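Local coordinates for PUA domain-containing protein (Archaeoglobus fulgidus DSM 4304, PDB 2Q07) that probably takes part in archaeosine-tRNA biosynthesis, the fragment here ending in a PUA domain of a kind generally linked to RNA binding, at residues M214-E219 / N292-F297; I183-K188 / L198-K203; K115-V120 / E138-A143; E23-F28 / N61-S66; K55-V60 / K163-L168. One frame throughout, in Å; residues are numbered along the deposited sequence.

Interaction 1 (M214-E219 / N292-F297)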
# COMPACT_ATOMS: atom_id res chain seq x y z
N MSE A 214 -7.01 -4.36 -2.72
CA MSE A 214 -5.74 -4.94 -3.15
C MSE A 214 -5.69 -4.92 -4.67
O MSE A 214 -6.68 -4.60 -5.33
CB MSE A 214 -5.61 -6.38 -2.65
CG MSE A 214 -6.48 -7.39 -3.39
SE MSE A 214 -6.61 -9.10 -2.48
CE MSE A 214 -4.74 -9.58 -2.48
N LEU A 215 -4.54 -5.27 -5.23
CA LEU A 215 -4.36 -5.30 -6.67
C LEU A 215 -4.82 -6.61 -7.27
O LEU A 215 -4.55 -7.68 -6.72
CB LEU A 215 -2.89 -5.13 -7.05
CG LEU A 215 -2.24 -3.75 -7.11
CD1 LEU A 215 -0.80 -3.91 -7.55
CD2 LEU A 215 -3.00 -2.87 -8.09
N ASP A 216 -5.52 -6.53 -8.40
CA ASP A 216 -5.93 -7.71 -9.12
C ASP A 216 -4.87 -7.74 -10.22
O ASP A 216 -4.50 -6.69 -10.73
CB ASP A 216 -7.32 -7.54 -9.74
CG ASP A 216 -7.91 -8.86 -10.21
OD1 ASP A 216 -7.15 -9.85 -10.29
OD2 ASP A 216 -9.13 -8.92 -10.50
N ILE A 217 -4.38 -8.93 -10.59
CA ILE A 217 -3.36 -9.04 -11.63
C ILE A 217 -3.84 -9.86 -12.82
O ILE A 217 -4.73 -10.70 -12.67
CB ILE A 217 -2.07 -9.70 -11.11
CG1 ILE A 217 -2.40 -11.09 -10.56
CG2 ILE A 217 -1.42 -8.81 -10.05
CD1 ILE A 217 -1.18 -11.92 -10.17
N TYR A 218 -3.24 -9.64 -13.98
CA TYR A 218 -3.62 -10.37 -15.18
C TYR A 218 -2.55 -11.30 -15.74
O TYR A 218 -1.63 -11.67 -15.02
CB TYR A 218 -4.17 -9.39 -16.21
CG TYR A 218 -5.36 -8.65 -15.62
CD1 TYR A 218 -5.19 -7.45 -14.91
CD2 TYR A 218 -6.64 -9.20 -15.67
CE1 TYR A 218 -6.26 -6.84 -14.26
CE2 TYR A 218 -7.72 -8.59 -15.02
CZ TYR A 218 -7.52 -7.41 -14.32
OH TYR A 218 -8.56 -6.82 -13.65
N GLU A 219 -2.65 -11.67 -17.01
CA GLU A 219 -1.73 -12.64 -17.61
C GLU A 219 -0.21 -12.51 -17.49
O GLU A 219 0.45 -13.43 -17.01
CB GLU A 219 -2.06 -12.85 -19.09
CG GLU A 219 -1.64 -14.24 -19.59
CD GLU A 219 -1.74 -14.42 -21.10
OE1 GLU A 219 -2.67 -13.85 -21.71
OE2 GLU A 219 -0.90 -15.14 -21.67
N ASN A 292 -10.59 -19.30 -4.60
CA ASN A 292 -11.74 -18.74 -5.31
C ASN A 292 -11.13 -18.23 -6.62
O ASN A 292 -10.35 -17.28 -6.62
CB ASN A 292 -12.36 -17.61 -4.50
CG ASN A 292 -13.01 -18.10 -3.20
OD1 ASN A 292 -14.03 -18.78 -3.23
ND2 ASN A 292 -12.41 -17.75 -2.07
N VAL A 293 -11.47 -18.89 -7.72
CA VAL A 293 -10.93 -18.54 -9.03
C VAL A 293 -11.45 -17.24 -9.62
O VAL A 293 -12.66 -17.01 -9.67
CB VAL A 293 -11.20 -19.69 -10.05
CG1 VAL A 293 -10.59 -19.35 -11.40
CG2 VAL A 293 -10.64 -20.98 -9.51
N LYS A 294 -10.54 -16.39 -10.07
CA LYS A 294 -10.92 -15.13 -10.69
C LYS A 294 -10.87 -15.27 -12.21
O LYS A 294 -11.74 -14.78 -12.92
CB LYS A 294 -9.99 -13.98 -10.25
CG LYS A 294 -10.28 -13.44 -8.85
CD LYS A 294 -9.73 -12.02 -8.67
CE LYS A 294 -10.34 -11.34 -7.43
NZ LYS A 294 -10.01 -9.88 -7.31
N ARG A 295 -9.85 -15.97 -12.70
CA ARG A 295 -9.72 -16.14 -14.14
C ARG A 295 -8.63 -17.16 -14.48
O ARG A 295 -7.85 -17.56 -13.62
CB ARG A 295 -9.39 -14.79 -14.80
CG ARG A 295 -7.98 -14.27 -14.50
CD ARG A 295 -7.78 -12.80 -14.90
NE ARG A 295 -8.21 -11.88 -13.86
CZ ARG A 295 -9.46 -11.48 -13.66
NH1 ARG A 295 -10.43 -11.93 -14.46
NH2 ARG A 295 -9.75 -10.66 -12.66
N LYS A 296 -8.61 -17.58 -15.74
CA LYS A 296 -7.62 -18.54 -16.19
C LYS A 296 -7.22 -18.29 -17.63
O LYS A 296 -7.95 -17.66 -18.40
CB LYS A 296 -8.16 -19.97 -16.03
CG LYS A 296 -9.53 -20.19 -16.62
CD LYS A 296 -9.96 -21.64 -16.44
CE LYS A 296 -11.29 -21.93 -17.14
NZ LYS A 296 -11.55 -23.40 -17.15
N PHE A 297 -6.04 -18.77 -17.99
CA PHE A 297 -5.52 -18.58 -19.34
C PHE A 297 -5.16 -19.93 -19.98
O PHE A 297 -4.60 -20.81 -19.33
CB PHE A 297 -4.30 -17.66 -19.30
CG PHE A 297 -4.42 -16.54 -18.29
CD1 PHE A 297 -3.77 -16.64 -17.05
CD2 PHE A 297 -5.20 -15.43 -18.54
CE1 PHE A 297 -3.91 -15.65 -16.08
CE2 PHE A 297 -5.35 -14.41 -17.57
CZ PHE A 297 -4.70 -14.53 -16.34
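F297 lays one face of its ring over the aliphatic stem of E219, whose CG stands 3.9 Å from the F297 ring centroid in a CH-pi contact. F297 CZ comes within 3.6 Å of E219 N at the start of helix 219-227. An alanine at F297 would probably leave this helix start and the E219 stem less well packed. R295, its chain bent at chi3 (85°), carries its guanidinium obliquely across Y218, the two planes 28° apart. Its tip meets D216 head-on: R295 NH2 lies 2.8 Å from D216 OD2, a salt bridge whose hydrogen bond is bent and weak. K294 NZ, shared with D209, adds a long, weak salt bridge to D216 OD2 at 3.4 Å, so one carboxylate oxygen gathers two cations and probably stays ionised. K294 and R295 both face V272 in a classic beta bulge. The contact joins edge strand 214-217 of the pre-PUA sheet to PUA strand 289-297; strand 270-275 adds F270 against F297, and helix 168-181 packs on L215.

Interaction 2 (I183-K188 / L198-K203)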
# COMPACT_ATOMS: atom_id res chain seq x y z
N ILE A 183 7.43 -7.81 -5.91
CA ILE A 183 7.99 -7.52 -7.23
C ILE A 183 7.52 -6.13 -7.64
O ILE A 183 6.74 -5.49 -6.93
CB ILE A 183 7.50 -8.51 -8.34
CG1 ILE A 183 6.06 -8.18 -8.75
CG2 ILE A 183 7.60 -9.96 -7.86
CD1 ILE A 183 5.50 -9.09 -9.84
N THR A 184 7.99 -5.69 -8.80
CA THR A 184 7.57 -4.41 -9.35
C THR A 184 7.39 -4.59 -10.85
O THR A 184 7.82 -5.59 -11.42
CB THR A 184 8.59 -3.29 -9.08
OG1 THR A 184 7.98 -2.03 -9.39
CG2 THR A 184 9.84 -3.47 -9.93
N TRP A 185 6.74 -3.63 -11.49
CA TRP A 185 6.50 -3.71 -12.93
C TRP A 185 6.31 -2.33 -13.51
O TRP A 185 5.91 -1.40 -12.81
CB TRP A 185 5.26 -4.55 -13.23
CG TRP A 185 5.54 -5.92 -13.77
CD1 TRP A 185 6.00 -7.01 -13.08
CD2 TRP A 185 5.35 -6.35 -15.11
NE1 TRP A 185 6.10 -8.10 -13.91
CE2 TRP A 185 5.71 -7.72 -15.17
CE3 TRP A 185 4.92 -5.72 -16.28
CZ2 TRP A 185 5.64 -8.46 -16.35
CZ3 TRP A 185 4.85 -6.45 -17.45
CH2 TRP A 185 5.21 -7.81 -17.47
N SER A 186 6.56 -2.21 -14.81
CA SER A 186 6.42 -0.94 -15.51
C SER A 186 5.12 -0.94 -16.33
O SER A 186 4.47 -1.97 -16.50
CB SER A 186 7.61 -0.73 -16.44
OG SER A 186 7.66 -1.77 -17.40
N GLY A 187 4.76 0.23 -16.84
CA GLY A 187 3.56 0.34 -17.63
C GLY A 187 2.89 1.70 -17.52
O GLY A 187 3.33 2.57 -16.77
N LYS A 188 1.82 1.87 -18.28
CA LYS A 188 1.07 3.12 -18.30
C LYS A 188 0.07 3.09 -17.14
O LYS A 188 -0.62 2.09 -16.92
CB LYS A 188 0.35 3.25 -19.65
CG LYS A 188 -0.37 4.58 -19.87
CD LYS A 188 -1.02 4.62 -21.25
CE LYS A 188 0.00 4.42 -22.37
NZ LYS A 188 -0.63 4.43 -23.73
N LEU A 198 -2.72 -0.38 -14.42
CA LEU A 198 -1.40 -0.31 -15.00
C LEU A 198 -1.58 -1.05 -16.32
O LEU A 198 -2.04 -2.19 -16.34
CB LEU A 198 -0.38 -1.01 -14.10
CG LEU A 198 1.10 -0.95 -14.50
CD1 LEU A 198 1.58 0.51 -14.60
CD2 LEU A 198 1.90 -1.71 -13.46
N LEU A 199 -1.26 -0.39 -17.42
CA LEU A 199 -1.44 -1.01 -18.73
C LEU A 199 -0.14 -1.18 -19.51
O LEU A 199 0.81 -0.42 -19.34
CB LEU A 199 -2.41 -0.17 -19.56
CG LEU A 199 -3.73 0.27 -18.91
CD1 LEU A 199 -4.40 1.33 -19.78
CD2 LEU A 199 -4.66 -0.93 -18.72
N GLU A 200 -0.12 -2.21 -20.36
CA GLU A 200 1.02 -2.50 -21.22
C GLU A 200 0.43 -2.92 -22.56
O GLU A 200 -0.35 -3.88 -22.63
CB GLU A 200 1.90 -3.62 -20.65
CG GLU A 200 2.99 -4.08 -21.62
CD GLU A 200 4.09 -4.90 -20.94
OE1 GLU A 200 4.78 -5.66 -21.65
OE2 GLU A 200 4.26 -4.78 -19.70
N GLY A 201 0.81 -2.22 -23.62
CA GLY A 201 0.28 -2.52 -24.93
C GLY A 201 -1.12 -1.95 -24.90
O GLY A 201 -1.31 -0.74 -24.72
N LYS A 202 -2.11 -2.82 -25.05
CA LYS A 202 -3.50 -2.39 -25.01
C LYS A 202 -4.26 -3.32 -24.09
O LYS A 202 -5.46 -3.54 -24.25
CB LYS A 202 -4.10 -2.40 -26.41
CG LYS A 202 -3.43 -1.43 -27.36
CD LYS A 202 -4.21 -1.28 -28.65
CE LYS A 202 -3.45 -0.45 -29.67
NZ LYS A 202 -4.15 -0.39 -30.98
N LYS A 203 -3.54 -3.87 -23.12
CA LYS A 203 -4.10 -4.81 -22.15
C LYS A 203 -3.69 -4.40 -20.74
O LYS A 203 -2.60 -3.86 -20.53
CB LYS A 203 -3.57 -6.22 -22.45
CG LYS A 203 -3.83 -6.71 -23.88
CD LYS A 203 -5.31 -7.00 -24.15
CE LYS A 203 -5.86 -8.07 -23.21
NZ LYS A 203 -7.30 -8.46 -23.46
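L198 lays both methyls along the incoming loop: with CG anti to the backbone N (chi1 -175°), L198 CD1 presses on the G187 carbonyl carbon at 3.4 Å, while L198 CD2 lies 4.4 Å from W185 CB. E200 extends from the same strand and crosses W185 at about a right angle. K188 and L199 stand side by side on the other face of the sheet, K188 CB 4.4 Å from L199 CB, before the lysine chain leads away. These two are held in register by an antiparallel hydrogen-bonded pair: K188 N donates to L199 O at 2.7 Å and L199 N to K188 O at 2.6 Å, both nearly straight. Just before it, G187 brings its CA to 3.3 Å from L199 O, where any CB would clash; its phi of 150° also calls for glycine. The pairing starts edge strand 188-190 of the four-stranded pre-PUA sheet. Strand 203-209 flanks the contact through L205, while helices 168-181 and 219-227 meet W185 through L177 and K220.

Interaction 3 (K115-V120 / E138-A143)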
# COMPACT_ATOMS: atom_id res chain seq x y z
N LYS A 115 14.32 15.36 6.89
CA LYS A 115 13.39 16.32 7.47
C LYS A 115 11.96 15.80 7.52
O LYS A 115 11.48 15.16 6.58
CB LYS A 115 13.44 17.64 6.69
CG LYS A 115 12.76 18.79 7.41
CD LYS A 115 11.52 19.24 6.68
CE LYS A 115 11.88 20.07 5.46
NZ LYS A 115 12.35 21.43 5.86
N VAL A 116 11.28 16.08 8.63
CA VAL A 116 9.90 15.67 8.84
C VAL A 116 9.06 16.94 9.03
O VAL A 116 9.30 17.70 9.97
CB VAL A 116 9.77 14.79 10.12
CG1 VAL A 116 8.29 14.48 10.41
CG2 VAL A 116 10.56 13.52 9.98
N VAL A 117 8.12 17.18 8.13
CA VAL A 117 7.23 18.33 8.25
C VAL A 117 5.90 17.85 8.82
O VAL A 117 5.11 17.20 8.12
CB VAL A 117 6.95 19.01 6.89
CG1 VAL A 117 6.09 20.22 7.11
CG2 VAL A 117 8.24 19.37 6.20
N ALA A 118 5.66 18.17 10.08
CA ALA A 118 4.43 17.76 10.74
C ALA A 118 3.28 18.74 10.52
O ALA A 118 3.15 19.72 11.25
CB ALA A 118 4.68 17.59 12.24
N HIS A 119 2.44 18.48 9.52
CA HIS A 119 1.32 19.37 9.26
C HIS A 119 0.08 18.82 9.93
O HIS A 119 -0.86 18.37 9.28
CB HIS A 119 1.07 19.51 7.76
CG HIS A 119 0.33 20.76 7.41
ND1 HIS A 119 0.90 22.01 7.50
CD2 HIS A 119 -0.95 20.96 7.02
CE1 HIS A 119 0.00 22.93 7.17
NE2 HIS A 119 -1.13 22.31 6.88
N VAL A 120 0.09 18.87 11.25
CA VAL A 120 -1.01 18.35 12.05
C VAL A 120 -1.13 19.17 13.33
O VAL A 120 -0.21 19.91 13.68
CB VAL A 120 -0.73 16.88 12.45
CG1 VAL A 120 -0.78 15.99 11.23
CG2 VAL A 120 0.64 16.79 13.10
N GLU A 138 15.32 16.46 11.15
CA GLU A 138 14.87 17.74 11.68
C GLU A 138 13.35 17.63 11.64
O GLU A 138 12.79 17.11 10.68
CB GLU A 138 15.29 18.90 10.78
CG GLU A 138 16.53 18.62 9.96
CD GLU A 138 16.97 19.82 9.13
OE1 GLU A 138 16.15 20.35 8.35
OE2 GLU A 138 18.15 20.22 9.27
N VAL A 139 12.68 18.11 12.68
CA VAL A 139 11.23 18.07 12.71
C VAL A 139 10.71 19.48 12.85
O VAL A 139 11.04 20.18 13.81
CB VAL A 139 10.72 17.20 13.88
CG1 VAL A 139 9.21 17.01 13.77
CG2 VAL A 139 11.42 15.85 13.87
N VAL A 140 9.90 19.90 11.88
CA VAL A 140 9.31 21.23 11.88
C VAL A 140 7.79 21.13 11.92
O VAL A 140 7.21 20.24 11.30
CB VAL A 140 9.73 22.00 10.60
CG1 VAL A 140 11.25 22.20 10.59
CG2 VAL A 140 9.29 21.23 9.36
N TYR A 141 7.15 22.04 12.64
CA TYR A 141 5.69 22.05 12.74
C TYR A 141 5.15 23.24 11.95
O TYR A 141 5.57 24.38 12.16
CB TYR A 141 5.27 22.12 14.21
CG TYR A 141 5.80 20.96 15.02
CD1 TYR A 141 7.11 20.95 15.47
CD2 TYR A 141 5.01 19.83 15.26
CE1 TYR A 141 7.64 19.86 16.14
CE2 TYR A 141 5.52 18.73 15.93
CZ TYR A 141 6.84 18.75 16.37
OH TYR A 141 7.37 17.65 17.00
N THR A 142 4.22 22.98 11.04
CA THR A 142 3.69 24.03 10.18
C THR A 142 2.22 24.39 10.40
O THR A 142 1.70 25.29 9.73
CB THR A 142 3.87 23.64 8.70
OG1 THR A 142 3.37 22.31 8.49
CG2 THR A 142 5.35 23.69 8.31
N ALA A 143 1.56 23.71 11.32
CA ALA A 143 0.15 23.98 11.57
C ALA A 143 -0.20 24.25 13.03
O ALA A 143 0.18 23.49 13.93
CB ALA A 143 -0.68 22.82 11.04
O HOH W 1 2.10 21.55 12.83
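Backbone hydrogen bonds come first: the two strands run parallel, and V116 N donates to E138 O at 2.7 Å, V140 N to V116 O at 3.0 Å and A118 N to V140 O at 2.9 Å, each nearly along the C=O axis. A fourth, from T142 N to A118 O, is long and weak. Apolar contacts follow on both faces of the sheet. V117 CG2 meets V140 CG2 at 3.8 Å on one, and on the other A118 CB rests obliquely against Y141, with V116 and V139 paired beside them. The polar side-chain contact lies past the strand ends, where H119 ND1 and T142 OG1 share a straight hydrogen bond of 2.7 Å at the imidazole edge. A143 CB sits over a face of that ring, 4.0 Å from the H119 centroid, as a CH-pi partner. A water bridges here too, donating to A118 O and accepting from A143 N. Helix 123-132 completes the beta-alpha-beta unit of the UDG-like domain, its V128 touching A118 and Y141. Since V147 O binds H119 NE2, both ring nitrogens are engaged, which fixes the rotation of a buried imidazole and leaves its polar atoms satisfied.

Interaction 4 (E23-F28 / N61-S66)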
# COMPACT_ATOMS: atom_id res chain seq x y z
N GLU A 23 8.77 -3.14 5.28
CA GLU A 23 9.86 -3.68 4.49
C GLU A 23 9.75 -3.34 3.00
O GLU A 23 10.74 -3.41 2.27
CB GLU A 23 10.00 -5.21 4.69
CG GLU A 23 8.83 -6.06 4.27
CD GLU A 23 9.10 -7.55 4.50
OE1 GLU A 23 10.07 -8.09 3.92
OE2 GLU A 23 8.34 -8.19 5.27
N CYS A 24 8.56 -2.93 2.57
CA CYS A 24 8.35 -2.58 1.16
C CYS A 24 8.39 -1.07 0.90
O CYS A 24 8.37 -0.64 -0.25
CB CYS A 24 7.00 -3.14 0.68
SG CYS A 24 6.83 -4.94 0.86
N TYR A 25 8.45 -0.29 1.98
CA TYR A 25 8.46 1.17 1.90
C TYR A 25 9.69 1.77 1.24
O TYR A 25 10.80 1.64 1.75
CB TYR A 25 8.29 1.74 3.31
CG TYR A 25 8.06 3.23 3.38
CD1 TYR A 25 7.26 3.88 2.43
CD2 TYR A 25 8.60 3.98 4.42
CE1 TYR A 25 7.01 5.25 2.53
CE2 TYR A 25 8.35 5.34 4.52
CZ TYR A 25 7.56 5.97 3.58
OH TYR A 25 7.32 7.32 3.68
N LYS A 26 9.51 2.42 0.10
CA LYS A 26 10.65 3.05 -0.58
C LYS A 26 10.37 4.49 -0.99
O LYS A 26 9.73 4.75 -2.00
CB LYS A 26 11.07 2.23 -1.81
CG LYS A 26 11.31 0.75 -1.49
CD LYS A 26 11.91 0.00 -2.67
CE LYS A 26 11.90 -1.50 -2.42
NZ LYS A 26 10.50 -2.04 -2.29
N PRO A 27 10.85 5.45 -0.19
CA PRO A 27 10.66 6.89 -0.43
C PRO A 27 11.30 7.37 -1.74
O PRO A 27 12.17 6.71 -2.30
CB PRO A 27 11.33 7.53 0.78
CG PRO A 27 11.16 6.50 1.85
CD PRO A 27 11.49 5.22 1.12
N PHE A 28 10.84 8.52 -2.21
CA PHE A 28 11.38 9.13 -3.42
C PHE A 28 11.87 10.54 -3.09
O PHE A 28 12.36 11.26 -3.96
CB PHE A 28 10.31 9.18 -4.51
CG PHE A 28 9.08 9.96 -4.12
CD1 PHE A 28 9.07 11.36 -4.18
CD2 PHE A 28 7.94 9.31 -3.69
CE1 PHE A 28 7.94 12.09 -3.83
CE2 PHE A 28 6.79 10.02 -3.33
CZ PHE A 28 6.79 11.41 -3.41
N ASN A 61 7.33 12.87 0.18
CA ASN A 61 6.58 11.70 0.66
C ASN A 61 5.57 12.11 1.71
O ASN A 61 5.76 13.12 2.40
CB ASN A 61 7.55 10.67 1.24
CG ASN A 61 8.15 9.77 0.17
OD1 ASN A 61 7.51 8.80 -0.25
ND2 ASN A 61 9.36 10.10 -0.29
N GLU A 62 4.50 11.33 1.84
CA GLU A 62 3.44 11.63 2.79
C GLU A 62 3.10 10.45 3.68
O GLU A 62 3.09 9.31 3.24
CB GLU A 62 2.17 12.05 2.05
CG GLU A 62 2.26 13.34 1.26
CD GLU A 62 1.20 13.42 0.16
OE1 GLU A 62 1.21 12.54 -0.73
OE2 GLU A 62 0.37 14.36 0.18
N ILE A 63 2.84 10.74 4.94
CA ILE A 63 2.44 9.70 5.87
C ILE A 63 1.22 10.26 6.58
O ILE A 63 1.26 11.37 7.11
CB ILE A 63 3.55 9.38 6.88
CG1 ILE A 63 4.73 8.71 6.16
CG2 ILE A 63 3.00 8.49 7.99
CD1 ILE A 63 5.90 8.40 7.05
N ILE A 64 0.13 9.51 6.56
CA ILE A 64 -1.09 9.93 7.23
C ILE A 64 -1.13 9.33 8.64
O ILE A 64 -1.06 8.11 8.79
CB ILE A 64 -2.35 9.45 6.45
CG1 ILE A 64 -2.43 10.17 5.10
CG2 ILE A 64 -3.62 9.70 7.28
CD1 ILE A 64 -1.55 9.56 4.02
N ILE A 65 -1.22 10.17 9.65
CA ILE A 65 -1.27 9.68 11.03
C ILE A 65 -2.72 9.36 11.40
O ILE A 65 -3.62 10.20 11.23
CB ILE A 65 -0.73 10.72 12.04
CG1 ILE A 65 0.74 11.02 11.75
CG2 ILE A 65 -0.89 10.19 13.46
CD1 ILE A 65 1.31 12.15 12.58
N SER A 66 -2.94 8.15 11.90
CA SER A 66 -4.26 7.71 12.32
C SER A 66 -4.11 6.84 13.56
O SER A 66 -3.06 6.83 14.21
CB SER A 66 -4.93 6.92 11.19
OG SER A 66 -6.29 6.67 11.49
O HOH W 2 5.42 8.23 2.02
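C24 ends helix 16-24, and its carbonyl oxygen takes a hydrogen bond from the lysine two residues on, K26 NZ to C24 O at 3.3 Å. Y25, the first residue to leave helical geometry, holds CG anti to its backbone N (chi1 -171°) and so sends its ring toward strand 61-65. Its hydroxyl touches the end of I63, Y25 OH to I63 CD1 at 3.8 Å, and binds a water lying in the ring plane at 2.7 Å from Y25 OH. That water donates to E62 O, tying the phenol to the strand backbone, while F107 meets the Y25 ring edge-to-face. P27 sets its CG over a face of Y25 and its CB beside the N61 amide. F28 takes the crowded chi1 position (59°), which slides its ring over the amide of N61, F28 CE2 lying 3.8 Å from N61 CG with the planes 39° apart. An alanine at F28 would probably uncover the N61 amide and loosen the loop over the strand's first residue. F28 thus lies over a buried amide and P27 over one face of the phenol, whose hydroxyl is satisfied through water.

Interaction 5 (K55-V60 / K163-L168)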
# COMPACT_ATOMS: atom_id res chain seq x y z
N LYS A 55 -3.80 23.83 -2.84
CA LYS A 55 -3.13 25.07 -2.50
C LYS A 55 -1.60 24.99 -2.48
O LYS A 55 -0.92 26.02 -2.45
CB LYS A 55 -3.65 25.59 -1.16
CG LYS A 55 -5.00 26.30 -1.25
CD LYS A 55 -6.08 25.40 -1.84
CE LYS A 55 -7.41 26.14 -1.96
NZ LYS A 55 -7.88 26.65 -0.63
N VAL A 56 -1.07 23.77 -2.52
CA VAL A 56 0.38 23.59 -2.50
C VAL A 56 0.80 22.31 -3.25
O VAL A 56 0.26 21.23 -3.01
CB VAL A 56 0.91 23.54 -1.04
CG1 VAL A 56 0.27 22.40 -0.29
CG2 VAL A 56 2.41 23.41 -1.04
N LYS A 57 1.75 22.45 -4.16
CA LYS A 57 2.23 21.29 -4.91
C LYS A 57 3.05 20.42 -3.98
O LYS A 57 4.08 20.84 -3.45
CB LYS A 57 3.07 21.73 -6.11
CG LYS A 57 3.31 20.62 -7.11
CD LYS A 57 3.94 21.13 -8.40
CE LYS A 57 4.03 20.00 -9.43
NZ LYS A 57 4.44 20.50 -10.77
N VAL A 58 2.58 19.20 -3.77
CA VAL A 58 3.24 18.26 -2.88
C VAL A 58 4.18 17.32 -3.63
O VAL A 58 3.73 16.42 -4.33
CB VAL A 58 2.18 17.45 -2.10
CG1 VAL A 58 2.85 16.44 -1.19
CG2 VAL A 58 1.29 18.40 -1.30
N ASN A 59 5.48 17.54 -3.47
CA ASN A 59 6.49 16.71 -4.12
C ASN A 59 7.41 15.99 -3.14
O ASN A 59 8.57 15.71 -3.44
CB ASN A 59 7.35 17.52 -5.08
CG ASN A 59 6.63 17.85 -6.37
OD1 ASN A 59 5.83 17.05 -6.86
ND2 ASN A 59 6.92 19.01 -6.93
N VAL A 60 6.88 15.72 -1.95
CA VAL A 60 7.63 14.99 -0.95
C VAL A 60 6.75 13.84 -0.51
O VAL A 60 5.55 13.82 -0.81
CB VAL A 60 7.98 15.87 0.26
CG1 VAL A 60 8.85 17.05 -0.19
CG2 VAL A 60 6.70 16.35 0.93
N LYS A 163 10.91 22.16 -7.00
CA LYS A 163 11.01 22.50 -8.41
C LYS A 163 10.04 21.87 -9.42
O LYS A 163 9.24 22.59 -10.04
CB LYS A 163 12.46 22.26 -8.89
CG LYS A 163 13.52 23.07 -8.14
CD LYS A 163 13.66 22.63 -6.68
CE LYS A 163 14.67 23.47 -5.91
NZ LYS A 163 14.25 24.89 -5.74
N GLY A 164 10.09 20.55 -9.61
CA GLY A 164 9.21 19.93 -10.59
C GLY A 164 7.97 19.20 -10.10
O GLY A 164 7.17 19.76 -9.36
N LYS A 165 7.81 17.95 -10.53
CA LYS A 165 6.66 17.15 -10.12
C LYS A 165 7.00 15.67 -9.93
O LYS A 165 8.08 15.21 -10.32
CB LYS A 165 5.53 17.28 -11.15
CG LYS A 165 5.96 16.96 -12.56
CD LYS A 165 4.77 16.90 -13.49
CE LYS A 165 5.23 16.79 -14.94
NZ LYS A 165 5.99 18.01 -15.34
N VAL A 166 6.07 14.94 -9.33
CA VAL A 166 6.25 13.52 -9.06
C VAL A 166 4.99 12.75 -9.48
O VAL A 166 3.89 13.28 -9.41
CB VAL A 166 6.48 13.26 -7.55
CG1 VAL A 166 6.64 11.77 -7.29
CG2 VAL A 166 7.70 14.02 -7.07
N ASP A 167 5.15 11.52 -9.94
CA ASP A 167 3.97 10.76 -10.31
C ASP A 167 3.63 9.84 -9.15
O ASP A 167 4.07 8.69 -9.08
CB ASP A 167 4.22 9.99 -11.62
CG ASP A 167 5.28 8.93 -11.50
OD1 ASP A 167 6.24 9.12 -10.71
OD2 ASP A 167 5.17 7.92 -12.21
N LEU A 168 2.83 10.37 -8.23
CA LEU A 168 2.41 9.63 -7.04
C LEU A 168 1.65 8.34 -7.35
O LEU A 168 1.80 7.35 -6.64
CB LEU A 168 1.54 10.54 -6.17
CG LEU A 168 0.99 9.93 -4.87
CD1 LEU A 168 2.12 9.59 -3.92
CD2 LEU A 168 0.05 10.93 -4.23
O HOH W 3 3.75 16.68 -8.44
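Neither segment is regular where they touch, and their backbones come closest at N59 and V166, with CA atoms 5.9 Å apart. Segment 55-60 leaves helix 47-55 at V56 and runs on toward strand 61-65. Segment 163-168 turns at G164 (psi -128°), extends through K165 and V166, and reaches D167 at the N-cap position of helix 168-181. From the first segment K57 and N59 both reach across to the carbonyl of G164. N59 ND2 donates to G164 O at 2.6 Å with an N-H...O angle of 131°, approaching from well above the carbonyl plane; S162 OG is a second partner of the same amide nitrogen. K57, its chain extended, adds a weak hydrogen bond from NZ to G164 O at 3.2 Å, and its CE packs 3.6 Å from K165 CB. This is the link between helices 150-160 and 168-181, probably the passage from the UDG-like to the pre-PUA part, and the N59 amide ties it to the loop leading into strand 61-65. The other end of that amide works through water: a water molecule donates to N59 OD1 at 2.6 Å and accepts from V166 N at 3.0 Å. V166 CG2 lies against the same oxygen, 3.6 Å from N59 OD1. K165 carries its amine away from the contact, and V166 also touches F28.

In the fold
Interactions 3 and 4 are the buried contacts, both on the five-stranded sheet of the UDG-like domain, with centres about 15 Å apart. The first is knit by backbone hydrogen bonds between parallel strands, the second by ring packing and a water. Interaction 5 lies at the surface and touches interaction 4 through F28, which packs on N59 and V166; it relies on a side-chain amide, a lysine and a water. Interactions 1 and 2 reach opposite edges of the pre-PUA sheet, centres about 15 Å apart, one partly buried and ionic toward the PUA domain, the other exposed and bonded through backbone. Helix 168-181 follows interaction 5 and has side chains meeting interactions 1, 2 and 4.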